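Local coordinates for protein hexameric cytochrome (PDB 2OYY) that is of unknown function but binds heme b through a tyrosine ligand to the iron and assembles as an all-helical hexamer, at residues L9-P14 and A70-W74; A21-S25 and V59-F64. All blocks are in the same frame, centred on the assembly; numbering follows the deposited sequence.

Contact 1 joins the loop before helix 14-32 to the end of helix 50-70, and contact 2 packs the same two helices against each other nearer the middle of the chain. Their centres lie about 14 Å apart. Contact 1 is partly buried and lies away from the heme. It rests on an indole ring and one hydrogen bond between the segments. Contact 2 is wholly buried and reaches the heme pocket; its segments meet through apolar and ring contacts, without a hydrogen bond between them. They touch at several points, among them Trp74 CH2, 3.7 Å from Phe64 CE1. Both also touch a neighbouring subunit.

Contact 1: L9-P14 and A70-W74; sequences LVTATP and ANDYW
The two backbones run alongside each other, with the CA atoms of Val10 and Asn71 5.7 Å apart and those of Pro14 and Trp74 6.2 Å apart. The contact joins two helix ends. Thr13 is the N-cap of helix 14-32, and its OG1 bonds to Glu16 N. Helix 50-70 ends in a Schellman motif with Asp72 as its C-prime residue. The chain turns on through Tyr73, and Trp74 N bonds to Asn71 O. With Trp74 CG anti to the carbonyl carbon (chi1 -65°), the indole reaches across to segment 9-14. Pro14 covers one face of it, with CA 3.4 Å from the centroid of the six-membered ring and only 13° off the normal. This is a CH-pi contact. Pro14 CD sits above the same face at 3.3 Å from Trp74 CG, nearer the five-membered ring. The opposite face carries CB of Asn71, offset toward the rim. Trp74 is thus layered between proline and its own segment. At the other end, Leu9 CB meets Ala70 CB at 3.7 Å. Trp74 also packs on Leu9 of a neighbouring subunit, so this corner takes part in the hexamer interface. The indole N-H is used as well: Trp74 NE1 donates to Thr11 O at 2.7 Å. The bond is bent, with an angle of 138° at the hydrogen, and NE1 sits above the carbonyl plane of Thr11.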
loop_
_atom_site.group_PDB
_atom_site.type_symbol
_atom_site.label_atom_id
_atom_site.label_comp_id
_atom_site.label_asym_id
_atom_site.label_seq_id
_atom_site.Cartn_x
_atom_site.Cartn_y
_atom_site.Cartn_z
ATOM N N LEU A 9 -8.788 -8.673 18.345
ATOM C CA LEU A 9 -7.516 -8.491 17.690
ATOM C C LEU A 9 -6.438 -8.646 18.729
ATOM O O LEU A 9 -5.249 -8.677 18.407
ATOM C CB LEU A 9 -7.413 -7.086 17.118
ATOM C CG LEU A 9 -8.381 -6.587 16.063
ATOM C CD1 LEU A 9 -8.027 -5.115 15.792
ATOM C CD2 LEU A 9 -8.279 -7.444 14.801
ATOM N N VAL A 10 -6.843 -8.710 19.985
ATOM C CA VAL A 10 -5.875 -8.899 21.057
ATOM C C VAL A 10 -5.286 -10.314 20.929
ATOM O O VAL A 10 -6.012 -11.303 20.795
ATOM C CB VAL A 10 -6.480 -8.622 22.435
ATOM C CG1 VAL A 10 -5.436 -8.773 23.521
ATOM C CG2 VAL A 10 -7.089 -7.217 22.463
ATOM N N THR A 11 -3.957 -10.372 20.927
ATOM C CA THR A 11 -3.195 -11.582 20.693
ATOM C C THR A 11 -2.113 -11.705 21.780
ATOM O O THR A 11 -1.424 -10.729 22.078
ATOM C CB THR A 11 -2.576 -11.523 19.273
ATOM O OG1 THR A 11 -3.398 -12.246 18.338
ATOM C CG2 THR A 11 -1.202 -12.093 19.267
ATOM N N ALA A 12 -1.978 -12.897 22.370
ATOM C CA ALA A 12 -1.042 -13.119 23.490
ATOM C C ALA A 12 0.424 -12.865 23.129
ATOM O O ALA A 12 1.154 -12.223 23.896
ATOM C CB ALA A 12 -1.207 -14.529 24.066
ATOM N N THR A 13 0.852 -13.372 21.970
ATOM C CA THR A 13 2.218 -13.143 21.510
ATOM C C THR A 13 2.265 -12.504 20.125
ATOM O O THR A 13 1.372 -12.725 19.314
ATOM C CB THR A 13 3.049 -14.448 21.497
ATOM O OG1 THR A 13 2.598 -15.309 20.444
ATOM C CG2 THR A 13 2.967 -15.177 22.868
ATOM N N PRO A 14 3.314 -11.712 19.834
ATOM C CA PRO A 14 3.476 -11.221 18.465
ATOM C C PRO A 14 3.279 -12.307 17.418
ATOM O O PRO A 14 2.675 -12.064 16.391
ATOM C CB PRO A 14 4.913 -10.718 18.446
ATOM C CG PRO A 14 5.161 -10.274 19.845
ATOM C CD PRO A 14 4.385 -11.224 20.726
ATOM N N ALA A 70 -2.963 -3.018 17.625
ATOM C CA ALA A 70 -4.029 -3.423 18.539
ATOM C C ALA A 70 -3.446 -3.921 19.869
ATOM O O ALA A 70 -4.009 -3.691 20.931
ATOM C CB ALA A 70 -4.931 -4.473 17.892
ATOM N N ASN A 71 -2.295 -4.576 19.795
ATOM C CA ASN A 71 -1.618 -5.101 20.979
ATOM C C ASN A 71 -0.549 -4.176 21.559
ATOM O O ASN A 71 0.265 -4.614 22.370
ATOM C CB ASN A 71 -0.995 -6.467 20.663
ATOM C CG ASN A 71 -2.030 -7.501 20.344
ATOM O OD1 ASN A 71 -2.441 -7.662 19.187
ATOM N ND2 ASN A 71 -2.482 -8.204 21.374
ATOM N N ASP A 72 -0.561 -2.907 21.152
ATOM C CA ASP A 72 0.466 -1.948 21.553
ATOM C C ASP A 72 1.840 -2.595 21.376
ATOM O O ASP A 72 2.726 -2.466 22.236
ATOM C CB ASP A 72 0.243 -1.481 23.001
ATOM C CG ASP A 72 1.307 -0.499 23.472
ATOM O OD1 ASP A 72 1.483 -0.355 24.703
ATOM O OD2 ASP A 72 1.978 0.121 22.606
ATOM N N TYR A 73 1.972 -3.333 20.267
ATOM C CA TYR A 73 3.224 -3.973 19.851
ATOM C C TYR A 73 3.796 -4.966 20.868
ATOM O O TYR A 73 5.018 -5.150 20.962
ATOM C CB TYR A 73 4.254 -2.906 19.458
ATOM C CG TYR A 73 3.717 -1.907 18.449
ATOM C CD1 TYR A 73 3.640 -2.227 17.084
ATOM C CD2 TYR A 73 3.287 -0.642 18.852
ATOM C CE1 TYR A 73 3.144 -1.327 16.169
ATOM C CE2 TYR A 73 2.790 0.272 17.938
ATOM C CZ TYR A 73 2.719 -0.083 16.605
ATOM O OH TYR A 73 2.221 0.811 15.699
ATOM N N TRP A 74 2.903 -5.606 21.624
ATOM C CA TRP A 74 3.262 -6.657 22.592
ATOM C C TRP A 74 4.386 -6.306 23.574
ATOM O O TRP A 74 4.556 -5.141 23.955
ATOM C CB TRP A 74 3.620 -7.936 21.852
ATOM C CG TRP A 74 2.473 -8.543 21.111
ATOM C CD1 TRP A 74 1.520 -9.381 21.626
ATOM C CD2 TRP A 74 2.162 -8.385 19.723
ATOM N NE1 TRP A 74 0.630 -9.744 20.645
ATOM C CE2 TRP A 74 0.996 -9.145 19.467
ATOM C CE3 TRP A 74 2.750 -7.677 18.672
ATOM C CZ2 TRP A 74 0.406 -9.223 18.189
ATOM C CZ3 TRP A 74 2.164 -7.753 17.394
ATOM C CH2 TRP A 74 1.003 -8.527 17.166
#

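Contact 2: A21-S25 and V59-F64; sequences AVKLS and VVATHF. With HEM (protoporphyrin IX containing Fe), chain J.
His63 CG is anti to its carbonyl carbon (chi1 -82°), which turns one face of the imidazole to Leu24. Ser25 OG is likewise anti to its carbonyl carbon, and this folds the hydroxyl back along its own helix. Leu24 CB stands over the centre of the imidazole, 3.6 Å from the ring centroid and 10° off the normal. This is a CH-pi contact. Leu24 CD1 extends the cover, 3.7 Å from His63 ND1. The two side chains run at a slant to each other.

Ser25 OG donates to Ala21 O at 2.9 Å. The same carbonyl also accepts from Ser25 N, and the two donors reach it from opposite faces of its plane. The buried hydroxyl is therefore satisfied within its helix. The same oxygen also packs against helix 50-70, with OG 3.4 Å from Val59 CG1. Ala21 is small enough for close approach of the backbones. Its CB lies 3.6 Å from Phe64 N and 3.9 Å from Phe64 CB, and it meets the phenyl ring at its edge. The short helix segments cross at 119°, with their axes 8.2 Å apart.

The other side of the contact faces the porphyrin. Val22 CG1 touches the heme methyl CMA at 3.5 Å, and Val60 CG1 lies near the methyl CMB. Ser25 O bonds to Ser57 of a neighbouring subunit, and Leu24 packs on Phe64 of that subunit. The packing is that of a buried helix-helix crossing, here forming, through Val22, Ser25 and Val60, part of the wall of the heme pocket in which Tyr46 is the axial ligand of the iron.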
loop_
_atom_site.group_PDB
_atom_site.type_symbol
_atom_site.label_atom_id
_atom_site.label_comp_id
_atom_site.label_asym_id
_atom_site.label_seq_id
_atom_site.Cartn_x
_atom_site.Cartn_y
_atom_site.Cartn_z
ATOM N N ALA A 21 -3.011 -12.344 11.458
ATOM C CA ALA A 21 -2.870 -11.508 10.256
ATOM C C ALA A 21 -3.050 -12.317 8.976
ATOM O O ALA A 21 -3.699 -11.854 8.034
ATOM C CB ALA A 21 -1.530 -10.803 10.240
ATOM N N VAL A 22 -2.469 -13.526 8.956
ATOM C CA VAL A 22 -2.636 -14.453 7.830
ATOM C C VAL A 22 -4.110 -14.837 7.767
ATOM O O VAL A 22 -4.696 -14.984 6.672
ATOM C CB VAL A 22 -1.754 -15.740 7.973
ATOM C CG1 VAL A 22 -1.959 -16.677 6.776
ATOM C CG2 VAL A 22 -0.272 -15.390 8.110
ATOM N N LYS A 23 -4.715 -14.982 8.942
ATOM C CA LYS A 23 -6.124 -15.367 9.007
ATOM C C LYS A 23 -6.980 -14.282 8.410
ATOM O O LYS A 23 -7.788 -14.553 7.533
ATOM C CB LYS A 23 -6.577 -15.661 10.439
ATOM C CG LYS A 23 -8.056 -16.000 10.555
ATOM C CD LYS A 23 -8.394 -16.467 11.948
ATOM C CE LYS A 23 -9.896 -16.688 12.119
ATOM N NZ LYS A 23 -10.217 -17.073 13.538
ATOM N N LEU A 24 -6.791 -13.052 8.879
ATOM C CA LEU A 24 -7.559 -11.917 8.387
ATOM C C LEU A 24 -7.483 -11.736 6.872
ATOM O O LEU A 24 -8.432 -11.255 6.246
ATOM C CB LEU A 24 -7.137 -10.638 9.101
ATOM C CG LEU A 24 -7.688 -10.468 10.519
ATOM C CD1 LEU A 24 -7.506 -9.036 10.986
ATOM C CD2 LEU A 24 -9.162 -10.862 10.615
ATOM N N SER A 25 -6.355 -12.138 6.297
ATOM C CA SER A 25 -6.126 -12.016 4.874
ATOM C C SER A 25 -6.980 -13.013 4.120
ATOM O O SER A 25 -7.552 -12.688 3.086
ATOM C CB SER A 25 -4.651 -12.266 4.549
ATOM O OG SER A 25 -3.814 -11.321 5.192
ATOM N N VAL A 59 -0.364 -8.321 1.803
ATOM C CA VAL A 59 -1.670 -8.234 2.447
ATOM C C VAL A 59 -1.486 -8.471 3.916
ATOM O O VAL A 59 -1.863 -7.628 4.730
ATOM C CB VAL A 59 -2.663 -9.285 1.912
ATOM C CG1 VAL A 59 -3.982 -9.161 2.629
ATOM C CG2 VAL A 59 -2.887 -9.132 0.404
ATOM N N VAL A 60 -0.880 -9.609 4.252
ATOM C CA VAL A 60 -0.633 -9.947 5.646
ATOM C C VAL A 60 0.217 -8.913 6.372
ATOM O O VAL A 60 0.100 -8.779 7.582
ATOM C CB VAL A 60 -0.049 -11.376 5.827
ATOM C CG1 VAL A 60 0.288 -12.006 4.490
ATOM C CG2 VAL A 60 1.148 -11.379 6.800
ATOM N N ALA A 61 1.055 -8.188 5.622
ATOM C CA ALA A 61 1.858 -7.074 6.136
ATOM C C ALA A 61 0.960 -5.948 6.606
ATOM O O ALA A 61 1.106 -5.453 7.739
ATOM C CB ALA A 61 2.838 -6.569 5.083
ATOM N N THR A 62 0.017 -5.555 5.752
ATOM C CA THR A 62 -0.956 -4.551 6.142
ATOM C C THR A 62 -1.698 -4.977 7.410
ATOM O O THR A 62 -1.770 -4.219 8.364
ATOM C CB THR A 62 -1.930 -4.227 5.013
ATOM O OG1 THR A 62 -1.177 -3.790 3.884
ATOM C CG2 THR A 62 -2.847 -3.107 5.415
ATOM N N HIS A 63 -2.231 -6.191 7.422
ATOM C CA HIS A 63 -2.976 -6.669 8.573
ATOM C C HIS A 63 -2.113 -6.735 9.835
ATOM O O HIS A 63 -2.530 -6.257 10.897
ATOM C CB HIS A 63 -3.602 -8.036 8.291
ATOM C CG HIS A 63 -4.892 -7.962 7.546
ATOM N ND1 HIS A 63 -6.011 -7.344 8.060
ATOM C CD2 HIS A 63 -5.247 -8.435 6.329
ATOM C CE1 HIS A 63 -7.003 -7.446 7.200
ATOM N NE2 HIS A 63 -6.568 -8.103 6.142
ATOM N N PHE A 64 -0.912 -7.303 9.717
ATOM C CA PHE A 64 -0.027 -7.352 10.865
ATOM C C PHE A 64 0.240 -5.973 11.459
ATOM O O PHE A 64 0.495 -5.841 12.649
ATOM C CB PHE A 64 1.279 -8.057 10.545
ATOM C CG PHE A 64 2.091 -8.360 11.745
ATOM C CD1 PHE A 64 1.614 -9.232 12.716
ATOM C CD2 PHE A 64 3.316 -7.766 11.928
ATOM C CE1 PHE A 64 2.370 -9.520 13.856
ATOM C CE2 PHE A 64 4.081 -8.043 13.074
ATOM C CZ PHE A 64 3.604 -8.922 14.031
HETATM C CHA HEM J . -3.863 -22.324 2.061
HETATM C CHB HEM J . -2.494 -17.868 3.180
HETATM C CHC HEM J . -5.086 -16.139 -0.504
HETATM C CHD HEM J . -6.892 -20.556 -1.327
HETATM C C1A HEM J . -3.245 -21.278 2.684
HETATM C C2A HEM J . -2.340 -21.381 3.815
HETATM C C3A HEM J . -1.955 -20.139 4.128
HETATM C C4A HEM J . -2.613 -19.230 3.203
HETATM C CMA HEM J . -0.988 -19.715 5.258
HETATM C CAA HEM J . -1.914 -22.706 4.496
HETATM C CBA HEM J . -0.873 -23.435 3.630
HETATM C CGA HEM J . -0.455 -24.744 4.268
HETATM O O1A HEM J . -0.231 -24.798 5.505
HETATM O O2A HEM J . -0.347 -25.755 3.539
HETATM C C1B HEM J . -3.092 -17.012 2.286
HETATM C C2B HEM J . -2.981 -15.575 2.326
HETATM C C3B HEM J . -3.696 -15.084 1.302
HETATM C C4B HEM J . -4.281 -16.207 0.600
HETATM C CMB HEM J . -2.169 -14.787 3.384
HETATM C CAB HEM J . -3.874 -13.595 0.925
HETATM C CBB HEM J . -5.067 -13.004 1.041
HETATM C C1C HEM J . -5.781 -17.193 -1.055
HETATM C C2C HEM J . -6.641 -17.109 -2.209
HETATM C C3C HEM J . -7.149 -18.326 -2.441
HETATM C C4C HEM J . -6.621 -19.218 -1.433
HETATM C CMC HEM J . -6.890 -15.808 -2.999
HETATM C CAC HEM J . -8.095 -18.751 -3.577
HETATM C CBC HEM J . -9.340 -18.313 -3.637
HETATM C C1D HEM J . -6.248 -21.434 -0.485
HETATM C C2D HEM J . -6.540 -22.846 -0.397
HETATM C C3D HEM J . -5.608 -23.374 0.655
HETATM C C4D HEM J . -4.832 -22.248 1.099
HETATM C CMD HEM J . -7.574 -23.676 -1.172
HETATM C CAD HEM J . -5.509 -24.842 1.112
HETATM C CBD HEM J . -4.432 -25.430 0.201
HETATM C CGD HEM J . -4.176 -26.881 0.478
HETATM O O1D HEM J . -5.104 -27.681 0.178
HETATM O O2D HEM J . -3.055 -27.210 0.974
HETATM N NA HEM J . -3.383 -19.953 2.334
HETATM N NB HEM J . -3.893 -17.366 1.219
HETATM N NC HEM J . -5.786 -18.502 -0.601
HETATM N ND HEM J . -5.229 -21.115 0.413
HETATM FE FE HEM J . -4.386 -19.230 0.748
#